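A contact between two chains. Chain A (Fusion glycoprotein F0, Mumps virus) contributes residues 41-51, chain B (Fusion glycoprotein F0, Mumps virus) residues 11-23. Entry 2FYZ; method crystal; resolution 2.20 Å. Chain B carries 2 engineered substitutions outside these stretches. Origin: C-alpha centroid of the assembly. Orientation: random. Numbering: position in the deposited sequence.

Chain A, residues 41-51: QRLAIAVQAIQ
Chain B (11-23) DISTELSKVNASL

Two helices, residues 41-51 of chain A and 12-23 of chain B, pack nearly antiparallel: their N-to-C directions differ by 163° and their axes approach to 8.6 Å. Both keep regular helical torsions and i to i+4 backbone hydrogen bonds. The register is set by Arg42(A) CA, 5.5 Å from Val19(B) CA, and Ala46(A) CA, 5.7 Å from Ile12(B) CA. Together the stretches bury 562 Å².

Arg42(A) covers the most surface. Its CB points toward chain B, and the chain runs out extended (chi1 m, chi2 and chi3 t, chi4 174°) into a hole formed by Glu15(B), Lys18(B), Val19(B) and Ser22(B). This long knob is apolar at its root, where CB lies 3.5 Å from Val19(B) CG2, and polar at its tip, where NH1 donates a hydrogen bond to Lys18(B) O at 3.2 Å. Lys18(B) curls its end (chi3 and chi4 p) so that NZ lies over one guanidinium face, 3.7 Å from Arg42(A) NH2, a contact between like charges that adds no attraction.

Glu15(B), with chi1 t, chi2 p and chi3 28°, uses its methylenes as packing: CG sits 3.8 Å from Ala46(A) CB. Its OE2 comes 3.3 Å from Arg42(A) O, but two acceptors make no hydrogen bond.

Ile12(B), chi1 m and chi2 t, fills the other end. Ile12(B) CD1 reaches 3.5 Å from CG1 of Ile50(A), which has the same rotamer wells, and Ile12(B) CG1 lies 4.2 Å from Ala49(A) CB. Between the ends, Leu43(A) (t, p) brings CD1 within 3.6 Å of Leu16(B) CD2 (m, t), which also lies 4.1 Å from Ala46(A) CB. The rule is complementary size: small alanines face longer side chains, while aliphatic tips close the buried side.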

# COMPACT_ATOMS: atom_id res chain seq x y z
N GLN A 41 9.07 -7.45 -0.69
CA GLN A 41 10.45 -7.64 -1.14
C GLN A 41 11.11 -8.77 -0.36
O GLN A 41 11.78 -9.63 -0.95
CB GLN A 41 11.27 -6.36 -0.97
CG GLN A 41 12.69 -6.52 -1.50
CD GLN A 41 13.55 -5.29 -1.28
OE1 GLN A 41 14.76 -5.33 -1.47
NE2 GLN A 41 12.92 -4.20 -0.87
N ARG A 42 10.93 -8.78 0.95
CA ARG A 42 11.50 -9.82 1.78
C ARG A 42 10.89 -11.18 1.45
O ARG A 42 11.55 -12.22 1.56
CB ARG A 42 11.29 -9.51 3.27
CG ARG A 42 12.18 -8.40 3.81
CD ARG A 42 11.92 -8.10 5.29
NE ARG A 42 12.83 -7.08 5.80
CZ ARG A 42 12.77 -6.55 7.02
NH1 ARG A 42 11.82 -6.93 7.87
NH2 ARG A 42 13.65 -5.63 7.39
N LEU A 43 9.62 -11.19 1.05
CA LEU A 43 8.96 -12.44 0.70
C LEU A 43 9.56 -12.98 -0.60
O LEU A 43 9.81 -14.18 -0.73
CB LEU A 43 7.45 -12.23 0.53
CG LEU A 43 6.67 -13.54 0.32
CD1 LEU A 43 6.92 -14.48 1.51
CD2 LEU A 43 5.19 -13.24 0.18
N ALA A 44 9.79 -12.09 -1.56
CA ALA A 44 10.36 -12.47 -2.84
C ALA A 44 11.76 -13.05 -2.64
O ALA A 44 12.15 -13.99 -3.32
CB ALA A 44 10.42 -11.25 -3.76
N ILE A 45 12.50 -12.49 -1.69
CA ILE A 45 13.85 -12.97 -1.41
C ILE A 45 13.76 -14.39 -0.84
O ILE A 45 14.56 -15.26 -1.17
CB ILE A 45 14.56 -12.04 -0.40
CG1 ILE A 45 14.88 -10.71 -1.08
CG2 ILE A 45 15.83 -12.68 0.12
CD1 ILE A 45 15.48 -9.68 -0.14
N ALA A 46 12.76 -14.61 0.01
CA ALA A 46 12.55 -15.92 0.61
C ALA A 46 12.20 -16.92 -0.49
O ALA A 46 12.64 -18.06 -0.45
CB ALA A 46 11.43 -15.85 1.63
N VAL A 47 11.39 -16.49 -1.45
CA VAL A 47 10.98 -17.35 -2.55
C VAL A 47 12.18 -17.72 -3.42
O VAL A 47 12.39 -18.89 -3.75
CB VAL A 47 9.91 -16.66 -3.42
CG1 VAL A 47 9.61 -17.48 -4.66
CG2 VAL A 47 8.63 -16.47 -2.60
N GLN A 48 12.97 -16.71 -3.78
CA GLN A 48 14.15 -16.95 -4.59
C GLN A 48 15.03 -17.96 -3.86
O GLN A 48 15.59 -18.87 -4.48
CB GLN A 48 14.92 -15.64 -4.81
CG GLN A 48 16.19 -15.80 -5.63
CD GLN A 48 17.07 -14.56 -5.60
OE1 GLN A 48 17.49 -14.11 -4.52
NE2 GLN A 48 17.37 -14.01 -6.77
N ALA A 49 15.13 -17.82 -2.55
CA ALA A 49 15.93 -18.73 -1.74
C ALA A 49 15.40 -20.15 -1.89
O ALA A 49 16.16 -21.10 -2.08
CB ALA A 49 15.90 -18.31 -0.28
N ILE A 50 14.08 -20.29 -1.79
CA ILE A 50 13.43 -21.58 -1.92
C ILE A 50 13.71 -22.17 -3.29
O ILE A 50 13.96 -23.37 -3.42
CB ILE A 50 11.91 -21.47 -1.69
CG1 ILE A 50 11.64 -21.09 -0.23
CG2 ILE A 50 11.22 -22.78 -2.05
CD1 ILE A 50 10.17 -20.91 0.11
N GLN A 51 13.65 -21.34 -4.32
CA GLN A 51 13.91 -21.81 -5.67
C GLN A 51 15.32 -22.40 -5.74
O GLN A 51 15.52 -23.49 -6.26
CB GLN A 51 13.78 -20.65 -6.66
CG GLN A 51 13.95 -21.06 -8.11
CD GLN A 51 13.04 -22.22 -8.49
OE1 GLN A 51 12.18 -22.62 -7.72
NE2 GLN A 51 13.24 -22.75 -9.69
N ASP B 11 17.34 -19.28 8.12
CA ASP B 11 17.53 -18.37 6.95
C ASP B 11 16.19 -18.02 6.30
O ASP B 11 15.83 -16.85 6.20
CB ASP B 11 18.45 -19.02 5.91
CG ASP B 11 18.59 -18.19 4.65
OD1 ASP B 11 18.86 -16.97 4.75
OD2 ASP B 11 18.43 -18.75 3.54
N ILE B 12 15.45 -19.04 5.87
CA ILE B 12 14.15 -18.80 5.26
C ILE B 12 13.13 -18.46 6.34
O ILE B 12 12.30 -17.58 6.15
CB ILE B 12 13.68 -20.02 4.45
CG1 ILE B 12 14.54 -20.14 3.19
CG2 ILE B 12 12.21 -19.88 4.08
CD1 ILE B 12 14.11 -21.24 2.24
N SER B 13 13.21 -19.16 7.47
CA SER B 13 12.30 -18.91 8.58
C SER B 13 12.54 -17.50 9.10
O SER B 13 11.61 -16.80 9.47
CB SER B 13 12.55 -19.91 9.71
OG SER B 13 12.22 -21.22 9.30
N THR B 14 13.81 -17.11 9.12
CA THR B 14 14.21 -15.80 9.60
C THR B 14 13.67 -14.75 8.64
O THR B 14 13.14 -13.73 9.06
CB THR B 14 15.74 -15.67 9.64
OG1 THR B 14 16.26 -16.69 10.49
CG2 THR B 14 16.15 -14.32 10.17
N GLU B 15 13.81 -15.04 7.35
CA GLU B 15 13.36 -14.13 6.31
C GLU B 15 11.84 -14.03 6.35
O GLU B 15 11.28 -12.96 6.13
CB GLU B 15 13.83 -14.64 4.95
CG GLU B 15 13.67 -13.66 3.80
CD GLU B 15 14.47 -12.38 3.99
OE1 GLU B 15 15.52 -12.44 4.66
OE2 GLU B 15 14.07 -11.33 3.45
N LEU B 16 11.16 -15.14 6.62
CA LEU B 16 9.71 -15.13 6.68
C LEU B 16 9.24 -14.38 7.92
O LEU B 16 8.20 -13.73 7.91
CB LEU B 16 9.16 -16.55 6.67
CG LEU B 16 9.15 -17.18 5.27
CD1 LEU B 16 8.51 -18.57 5.32
CD2 LEU B 16 8.37 -16.28 4.31
N SER B 17 10.01 -14.48 9.00
CA SER B 17 9.66 -13.78 10.22
C SER B 17 9.75 -12.28 9.96
O SER B 17 8.89 -11.51 10.40
CB SER B 17 10.62 -14.17 11.35
OG SER B 17 10.33 -13.44 12.53
N LYS B 18 10.79 -11.86 9.25
CA LYS B 18 10.97 -10.44 8.92
C LYS B 18 9.80 -9.96 8.06
O LYS B 18 9.29 -8.87 8.26
CB LYS B 18 12.30 -10.23 8.19
CG LYS B 18 13.51 -10.32 9.11
CD LYS B 18 14.78 -10.74 8.37
CE LYS B 18 15.27 -9.68 7.39
NZ LYS B 18 15.85 -8.51 8.10
N VAL B 19 9.39 -10.78 7.11
CA VAL B 19 8.28 -10.44 6.24
C VAL B 19 7.08 -10.07 7.09
O VAL B 19 6.45 -9.03 6.88
CB VAL B 19 7.85 -11.63 5.35
CG1 VAL B 19 6.52 -11.31 4.69
CG2 VAL B 19 8.91 -11.90 4.28
N ASN B 20 6.76 -10.90 8.07
CA ASN B 20 5.60 -10.63 8.90
C ASN B 20 5.75 -9.45 9.84
O ASN B 20 4.76 -8.79 10.16
CB ASN B 20 5.20 -11.91 9.63
CG ASN B 20 4.63 -12.96 8.68
OD1 ASN B 20 3.79 -12.65 7.83
ND2 ASN B 20 5.08 -14.21 8.81
N ALA B 21 6.98 -9.16 10.26
CA ALA B 21 7.20 -8.02 11.13
C ALA B 21 6.83 -6.77 10.32
O ALA B 21 6.17 -5.87 10.83
CB ALA B 21 8.68 -7.96 11.59
N SER B 22 7.27 -6.73 9.07
CA SER B 22 7.00 -5.59 8.18
C SER B 22 5.51 -5.41 7.95
O SER B 22 4.99 -4.29 8.01
CB SER B 22 7.67 -5.79 6.81
OG SER B 22 9.08 -5.87 6.92
N LEU B 23 4.81 -6.50 7.67
CA LEU B 23 3.38 -6.40 7.43
C LEU B 23 2.65 -5.86 8.66
O LEU B 23 1.74 -5.03 8.54
CB LEU B 23 2.83 -7.76 6.99
CG LEU B 23 3.47 -8.21 5.67
CD1 LEU B 23 2.72 -9.40 5.13
CD2 LEU B 23 3.44 -7.06 4.64